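PDB 2GK4: conserved hypothetical protein from Streptococcus pneumoniae, which is of unknown function in detail but probably acts in coenzyme A biosynthesis, as do phosphopantothenoylcysteine synthetases of its Rossmann-like family. Local coordinates for residues G159-D165 with I187-T193; D198-F204 with V213-I219. All coordinates share one frame; numbering follows the deposited sequence.

How the contacts relate
Contact 1 (159-165 with 187-193) and contact 2 (198-204 with 213-219) follow one another along the chain and in the main sheet, their centres about 11 Å apart. Strands 186-191 and 202-205 join them as antiparallel neighbours: Ala-189 N lies 2.9 Å from Ile-203 O, a probable hydrogen bond. Next to this, Ile-188 CD1 packs against Phe-204 CZ at 3.6 Å, so the apolar layer runs on from one contact to the other. The side chains of Asn-190 and His-200 also meet. Near them sits a glycerol, probably from the crystallisation liquor, hydrogen-bonded to Asn-190 OD1 and about 4 Å from the His-200 side chain; it may mark a pocket.

Contact 1. Residues G159-D165 with I187-T193; sequences GFKLLVD and IIANDLT
The two parallel strands of a beta-alpha-beta unit meet here, with Gly-159 to Leu-163 paired in order with Ile-187 to Asp-191 and helix 168-182 making the connection. Their short axes approach to 4.4 Å with 18° between the chain directions. The backbone ladder alternates from strand to strand, beginning with Ile-188 N to Gly-159 O and ending with Leu-192 N to Leu-163 O.

Lys-161 O is gripped twice by one residue. Asn-190 N binds it at 2.8 Å, nearly along the C=O axis, while Asn-190 ND2 comes from above the carbonyl plane at 2.9 Å on a bent path. The amide reaches back because CG stands between the backbone N and the carbonyl carbon (chi1 60°). Leu-162 CD1 rests 3.6 Å from Asn-190 OD1, which also binds a glycerol.

On the same side of the sheet, Ile-188 lies alongside Phe-160 and sets its CB over the ring face, a CH-pi contact 4.1 Å from the centroid; CG2 approaches CE2. Leu-31 and Ile-35 of helix 30-41 also touch the Phe-160 side chain. On the opposite side, Ile-187 CD1 lies 3.7 Å from Gly-159 CA, and its CG2 meets Lys-161 CB. Here Ala-175 and Leu-179 of the connecting helix pack on Ile-187.

At the C-terminal ends of the strands, Asp-191 OD1 accepts Asp-165 N at 2.9 Å, and Thr-193 N from the other face of the carboxylate, closing an Asx turn. OD2 takes Val-166 N, so one carboxylate ties together the two segments that leave the strands. Parallel strands joined through a helix, with loops leaving their C-terminal ends, are typical of the Rossmann-like alpha-beta-alpha sandwich.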
loop_
_atom_site.group_PDB
_atom_site.type_symbol
_atom_site.label_atom_id
_atom_site.label_comp_id
_atom_site.label_asym_id
_atom_site.label_seq_id
_atom_site.Cartn_x
_atom_site.Cartn_y
_atom_site.Cartn_z
ATOM N N GLY A 159 18.067 -11.017 13.386
ATOM C CA GLY A 159 17.515 -9.891 12.613
ATOM C C GLY A 159 18.189 -9.745 11.264
ATOM O O GLY A 159 19.099 -10.525 10.921
ATOM N N PHE A 160 17.718 -8.747 10.508
ATOM C CA PHE A 160 18.239 -8.407 9.185
ATOM C C PHE A 160 18.587 -6.940 9.144
ATOM O O PHE A 160 18.070 -6.142 9.927
ATOM C CB PHE A 160 17.173 -8.706 8.107
ATOM C CG PHE A 160 17.025 -10.156 7.804
ATOM C CD1 PHE A 160 16.301 -10.988 8.644
ATOM C CD2 PHE A 160 17.631 -10.705 6.673
ATOM C CE1 PHE A 160 16.193 -12.363 8.373
ATOM C CE2 PHE A 160 17.500 -12.060 6.381
ATOM C CZ PHE A 160 16.793 -12.888 7.253
ATOM N N LYS A 161 19.491 -6.574 8.246
ATOM C CA LYS A 161 19.809 -5.194 8.019
ATOM C C LYS A 161 20.012 -5.013 6.535
ATOM O O LYS A 161 20.829 -5.710 5.933
ATOM C CB LYS A 161 21.079 -4.816 8.785
ATOM C CG LYS A 161 21.562 -3.391 8.559
ATOM C CD LYS A 161 20.555 -2.377 9.097
ATOM C CE LYS A 161 20.466 -2.441 10.606
ATOM N NZ LYS A 161 19.375 -1.541 11.089
ATOM N N LEU A 162 19.270 -4.086 5.950
ATOM C CA LEU A 162 19.281 -3.894 4.496
ATOM C C LEU A 162 19.672 -2.450 4.217
ATOM O O LEU A 162 18.952 -1.501 4.601
ATOM C CB LEU A 162 17.893 -4.217 3.893
ATOM C CG LEU A 162 17.665 -3.936 2.407
ATOM C CD1 LEU A 162 18.539 -4.870 1.561
ATOM C CD2 LEU A 162 16.181 -4.072 2.019
ATOM N N LEU A 163 20.817 -2.282 3.565
ATOM C CA LEU A 163 21.281 -0.959 3.171
ATOM C C LEU A 163 21.317 -0.893 1.657
ATOM O O LEU A 163 21.042 -1.886 0.991
ATOM C CB LEU A 163 22.659 -0.676 3.758
ATOM C CG LEU A 163 22.737 -0.752 5.286
ATOM C CD1 LEU A 163 24.168 -0.454 5.698
ATOM C CD2 LEU A 163 21.773 0.213 5.995
ATOM N N VAL A 164 21.684 0.264 1.120
ATOM C CA VAL A 164 21.681 0.456 -0.334
ATOM C C VAL A 164 23.005 1.101 -0.778
ATOM O O VAL A 164 23.315 2.224 -0.370
ATOM C CB VAL A 164 20.479 1.332 -0.803
ATOM C CG1 VAL A 164 20.397 1.294 -2.334
ATOM C CG2 VAL A 164 19.128 0.828 -0.213
ATOM N N ASP A 165 23.771 0.369 -1.583
ATOM C CA ASP A 165 25.000 0.837 -2.239
ATOM C C ASP A 165 26.083 1.224 -1.231
ATOM O O ASP A 165 26.530 2.371 -1.191
ATOM C CB ASP A 165 24.723 1.994 -3.216
ATOM C CG ASP A 165 25.720 2.040 -4.376
ATOM O OD1 ASP A 165 26.668 1.222 -4.401
ATOM O OD2 ASP A 165 25.548 2.898 -5.268
ATOM N N ILE A 187 22.812 -10.971 12.956
ATOM C CA ILE A 187 22.177 -10.058 12.001
ATOM C C ILE A 187 22.605 -10.447 10.590
ATOM O O ILE A 187 23.808 -10.502 10.275
ATOM C CB ILE A 187 22.558 -8.553 12.255
ATOM C CG1 ILE A 187 22.033 -8.017 13.600
ATOM C CG2 ILE A 187 22.028 -7.674 11.162
ATOM C CD1 ILE A 187 20.517 -8.017 13.756
ATOM N N ILE A 188 21.625 -10.697 9.730
ATOM C CA ILE A 188 21.884 -11.019 8.334
ATOM C C ILE A 188 21.825 -9.707 7.543
ATOM O O ILE A 188 20.741 -9.106 7.345
ATOM C CB ILE A 188 20.915 -12.090 7.832
ATOM C CG1 ILE A 188 21.093 -13.382 8.659
ATOM C CG2 ILE A 188 21.087 -12.362 6.306
ATOM C CD1 ILE A 188 20.029 -14.403 8.424
ATOM N N ALA A 189 22.997 -9.241 7.139
ATOM C CA ALA A 189 23.126 -7.940 6.493
ATOM C C ALA A 189 23.177 -8.119 4.973
ATOM O O ALA A 189 23.758 -9.081 4.483
ATOM C CB ALA A 189 24.378 -7.216 6.988
ATOM N N ASN A 190 22.543 -7.214 4.250
ATOM C CA ASN A 190 22.536 -7.285 2.796
ATOM C C ASN A 190 22.368 -5.920 2.159
ATOM O O ASN A 190 21.904 -4.977 2.813
ATOM C CB ASN A 190 21.528 -8.327 2.291
ATOM C CG ASN A 190 20.049 -8.049 2.713
ATOM O OD1 ASN A 190 19.145 -8.438 1.980
ATOM N ND2 ASN A 190 19.809 -7.464 3.879
ATOM N N ASP A 191 22.767 -5.836 0.889
ATOM C CA ASP A 191 22.801 -4.594 0.134
ATOM C C ASP A 191 21.801 -4.815 -0.994
ATOM O O ASP A 191 21.835 -5.830 -1.711
ATOM C CB ASP A 191 24.226 -4.364 -0.410
ATOM C CG ASP A 191 24.405 -3.029 -1.115
ATOM O OD1 ASP A 191 23.430 -2.493 -1.717
ATOM O OD2 ASP A 191 25.558 -2.528 -1.093
ATOM N N LEU A 192 20.858 -3.881 -1.099
ATOM C CA LEU A 192 19.840 -3.935 -2.120
ATOM C C LEU A 192 20.431 -4.135 -3.522
ATOM O O LEU A 192 19.818 -4.796 -4.376
ATOM C CB LEU A 192 19.018 -2.642 -2.110
ATOM C CG LEU A 192 17.775 -2.665 -3.020
ATOM C CD1 LEU A 192 16.756 -3.711 -2.548
ATOM C CD2 LEU A 192 17.166 -1.279 -2.988
ATOM N N THR A 193 21.607 -3.567 -3.747
ATOM C CA THR A 193 22.216 -3.567 -5.079
ATOM C C THR A 193 22.892 -4.905 -5.374
ATOM O O THR A 193 23.365 -5.122 -6.481
ATOM C CB THR A 193 23.252 -2.413 -5.262
ATOM O OG1 THR A 193 24.415 -2.681 -4.468
ATOM C CG2 THR A 193 22.662 -1.063 -4.880
#

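Contact 2. Residues D198-F204 with V213-I219; sequences DQHRAIF and VQTKEEI
Ala-202 and Val-213 form an antiparallel hydrogen-bonded pair, with Ala-202 N to Val-213 O at 3.1 Å and the return bond from Val-213 N to Ala-202 O at 2.9 Å. Beyond it, His-200 N points almost straight (175°) at Gln-214 O, 2.7 Å away.

The Gln-214 amide bridges two side chains of the facing segment. Its OE1 accepts Arg-201 NH1 at 2.7 Å, nearly in the guanidinium plane, and its NE2 gives a more bent bond to Gln-199 OE1 at 3.0 Å. The chain bends at chi2 (-57°), bringing the amide back although CB points away. Arg-201 NE has a second partner, a salt bridge to Glu-168.

Ile-219 CD1 sits over one face of the His-200 ring, 3.9 Å from its centroid, and also touches Ala-202 CB. Phe-204 CE1 meets Val-213 CG2, while Phe-204 CZ, at the ring edge, lies 3.5 Å from Ile-219 O. Thr-215 is the N-cap of helix 216-228, its OG1 accepting Glu-218 N.

His-200 ND1 is buried without a modelled partner, and Lys-216 NZ is placed too near His-200 CD2, so the ring's orientation is doubtful. Accepting from Arg-201 and donating to Gln-199 fixes the rotation of the Gln-214 amide, which adds side-chain links to the backbone pairing.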
loop_
_atom_site.group_PDB
_atom_site.type_symbol
_atom_site.label_atom_id
_atom_site.label_comp_id
_atom_site.label_asym_id
_atom_site.label_seq_id
_atom_site.Cartn_x
_atom_site.Cartn_y
_atom_site.Cartn_z
ATOM N N ASP A 198 18.671 -14.343 -9.440
ATOM C CA ASP A 198 19.322 -15.620 -9.108
ATOM C C ASP A 198 20.517 -15.477 -8.153
ATOM O O ASP A 198 21.342 -16.389 -8.036
ATOM C CB ASP A 198 19.761 -16.338 -10.387
ATOM C CG ASP A 198 20.876 -15.614 -11.108
ATOM O OD1 ASP A 198 21.062 -14.406 -10.872
ATOM O OD2 ASP A 198 21.573 -16.257 -11.916
ATOM N N GLN A 199 20.631 -14.321 -7.509
ATOM C CA GLN A 199 21.631 -14.141 -6.447
ATOM C C GLN A 199 21.065 -13.288 -5.323
ATOM O O GLN A 199 20.158 -12.472 -5.534
ATOM C CB GLN A 199 22.907 -13.473 -6.981
ATOM C CG GLN A 199 23.666 -14.226 -8.056
ATOM C CD GLN A 199 24.706 -15.168 -7.503
ATOM O OE1 GLN A 199 25.859 -14.773 -7.274
ATOM N NE2 GLN A 199 24.316 -16.424 -7.280
ATOM N N HIS A 200 21.629 -13.452 -4.126
ATOM C CA HIS A 200 21.240 -12.611 -3.016
ATOM C C HIS A 200 22.420 -12.681 -2.067
ATOM O O HIS A 200 22.476 -13.560 -1.222
ATOM C CB HIS A 200 19.987 -13.180 -2.317
ATOM C CG HIS A 200 19.335 -12.224 -1.363
ATOM N ND1 HIS A 200 20.032 -11.493 -0.421
ATOM C CD2 HIS A 200 18.036 -11.887 -1.207
ATOM C CE1 HIS A 200 19.191 -10.740 0.265
ATOM N NE2 HIS A 200 17.974 -10.955 -0.197
ATOM N N ARG A 201 23.381 -11.798 -2.258
ATOM C CA ARG A 201 24.572 -11.776 -1.375
ATOM C C ARG A 201 24.126 -11.354 0.015
ATOM O O ARG A 201 23.409 -10.360 0.162
ATOM C CB ARG A 201 25.582 -10.748 -1.919
ATOM C CG ARG A 201 26.773 -10.463 -1.021
ATOM C CD ARG A 201 27.876 -11.427 -1.335
ATOM N NE ARG A 201 29.089 -11.046 -0.617
ATOM C CZ ARG A 201 30.126 -11.864 -0.451
ATOM N NH1 ARG A 201 30.068 -13.092 -0.958
ATOM N NH2 ARG A 201 31.190 -11.456 0.258
ATOM N N ALA A 202 24.591 -12.064 1.041
ATOM C CA ALA A 202 24.330 -11.687 2.427
ATOM C C ALA A 202 25.477 -12.089 3.330
ATOM O O ALA A 202 26.250 -13.013 3.028
ATOM C CB ALA A 202 23.023 -12.320 2.936
ATOM N N ILE A 203 25.592 -11.363 4.425
ATOM C CA ILE A 203 26.650 -11.611 5.396
ATOM C C ILE A 203 25.980 -11.885 6.716
ATOM O O ILE A 203 25.242 -11.039 7.236
ATOM C CB ILE A 203 27.595 -10.406 5.510
ATOM C CG1 ILE A 203 28.027 -9.915 4.099
ATOM C CG2 ILE A 203 28.778 -10.702 6.466
ATOM C CD1 ILE A 203 28.668 -8.554 4.091
ATOM N N PHE A 204 26.265 -13.062 7.273
ATOM C CA PHE A 204 25.766 -13.449 8.593
ATOM C C PHE A 204 26.733 -12.837 9.600
ATOM O O PHE A 204 27.883 -13.285 9.720
ATOM C CB PHE A 204 25.720 -14.990 8.705
ATOM C CG PHE A 204 24.505 -15.612 8.077
ATOM C CD1 PHE A 204 24.112 -15.291 6.766
ATOM C CD2 PHE A 204 23.767 -16.565 8.789
ATOM C CE1 PHE A 204 22.981 -15.890 6.188
ATOM C CE2 PHE A 204 22.651 -17.185 8.224
ATOM C CZ PHE A 204 22.259 -16.861 6.925
ATOM N N VAL A 213 27.047 -15.710 2.170
ATOM C CA VAL A 213 26.282 -16.584 1.294
ATOM C C VAL A 213 25.883 -15.827 0.017
ATOM O O VAL A 213 25.918 -14.597 -0.033
ATOM C CB VAL A 213 24.995 -17.159 1.979
ATOM C CG1 VAL A 213 25.339 -18.133 3.110
ATOM C CG2 VAL A 213 24.099 -16.018 2.450
ATOM N N GLN A 214 25.473 -16.575 -1.002
ATOM C CA GLN A 214 25.287 -16.012 -2.327
ATOM C C GLN A 214 23.872 -15.984 -2.862
ATOM O O GLN A 214 23.617 -15.283 -3.853
ATOM C CB GLN A 214 26.161 -16.771 -3.335
ATOM C CG GLN A 214 27.574 -16.343 -3.298
ATOM C CD GLN A 214 27.726 -14.851 -3.538
ATOM O OE1 GLN A 214 28.384 -14.178 -2.766
ATOM N NE2 GLN A 214 27.074 -14.324 -4.582
ATOM N N THR A 215 22.993 -16.790 -2.257
ATOM C CA THR A 215 21.602 -16.954 -2.711
ATOM C C THR A 215 20.637 -17.039 -1.545
ATOM O O THR A 215 21.022 -17.326 -0.394
ATOM C CB THR A 215 21.389 -18.237 -3.595
ATOM O OG1 THR A 215 21.602 -19.417 -2.801
ATOM C CG2 THR A 215 22.335 -18.266 -4.778
ATOM N N LYS A 216 19.362 -16.806 -1.848
ATOM C CA LYS A 216 18.289 -16.942 -0.882
ATOM C C LYS A 216 18.230 -18.338 -0.321
ATOM O O LYS A 216 18.002 -18.512 0.858
ATOM C CB LYS A 216 16.937 -16.616 -1.545
ATOM C CG LYS A 216 16.706 -15.114 -1.724
ATOM C CD LYS A 216 15.384 -14.806 -2.504
ATOM C CE LYS A 216 15.052 -13.320 -2.433
ATOM N NZ LYS A 216 16.156 -12.467 -3.058
ATOM N N GLU A 217 18.426 -19.336 -1.179
ATOM C CA GLU A 217 18.404 -20.725 -0.725
ATOM C C GLU A 217 19.547 -20.956 0.268
ATOM O O GLU A 217 19.356 -21.608 1.301
ATOM C CB GLU A 217 18.487 -21.678 -1.923
ATOM C CG GLU A 217 17.249 -21.616 -2.850
ATOM C CD GLU A 217 17.129 -20.314 -3.671
ATOM O OE1 GLU A 217 18.161 -19.718 -4.077
ATOM O OE2 GLU A 217 15.980 -19.895 -3.924
ATOM N N GLU A 218 20.716 -20.383 -0.025
ATOM C CA GLU A 218 21.869 -20.515 0.873
ATOM C C GLU A 218 21.604 -19.817 2.196
ATOM O O GLU A 218 22.039 -20.313 3.250
ATOM C CB GLU A 218 23.137 -19.934 0.249
ATOM C CG GLU A 218 23.986 -20.945 -0.521
ATOM C CD GLU A 218 25.132 -20.298 -1.314
ATOM O OE1 GLU A 218 25.738 -19.300 -0.845
ATOM O OE2 GLU A 218 25.434 -20.809 -2.420
ATOM N N ILE A 219 20.909 -18.670 2.144
ATOM C CA ILE A 219 20.502 -17.968 3.380
ATOM C C ILE A 219 19.666 -18.903 4.245
ATOM O O ILE A 219 19.969 -19.120 5.437
ATOM C CB ILE A 219 19.744 -16.624 3.099
ATOM C CG1 ILE A 219 20.674 -15.626 2.398
ATOM C CG2 ILE A 219 19.177 -16.008 4.408
ATOM C CD1 ILE A 219 19.938 -14.383 1.762
HETATM O O HOH W 1 17.459 -13.730 -5.157
#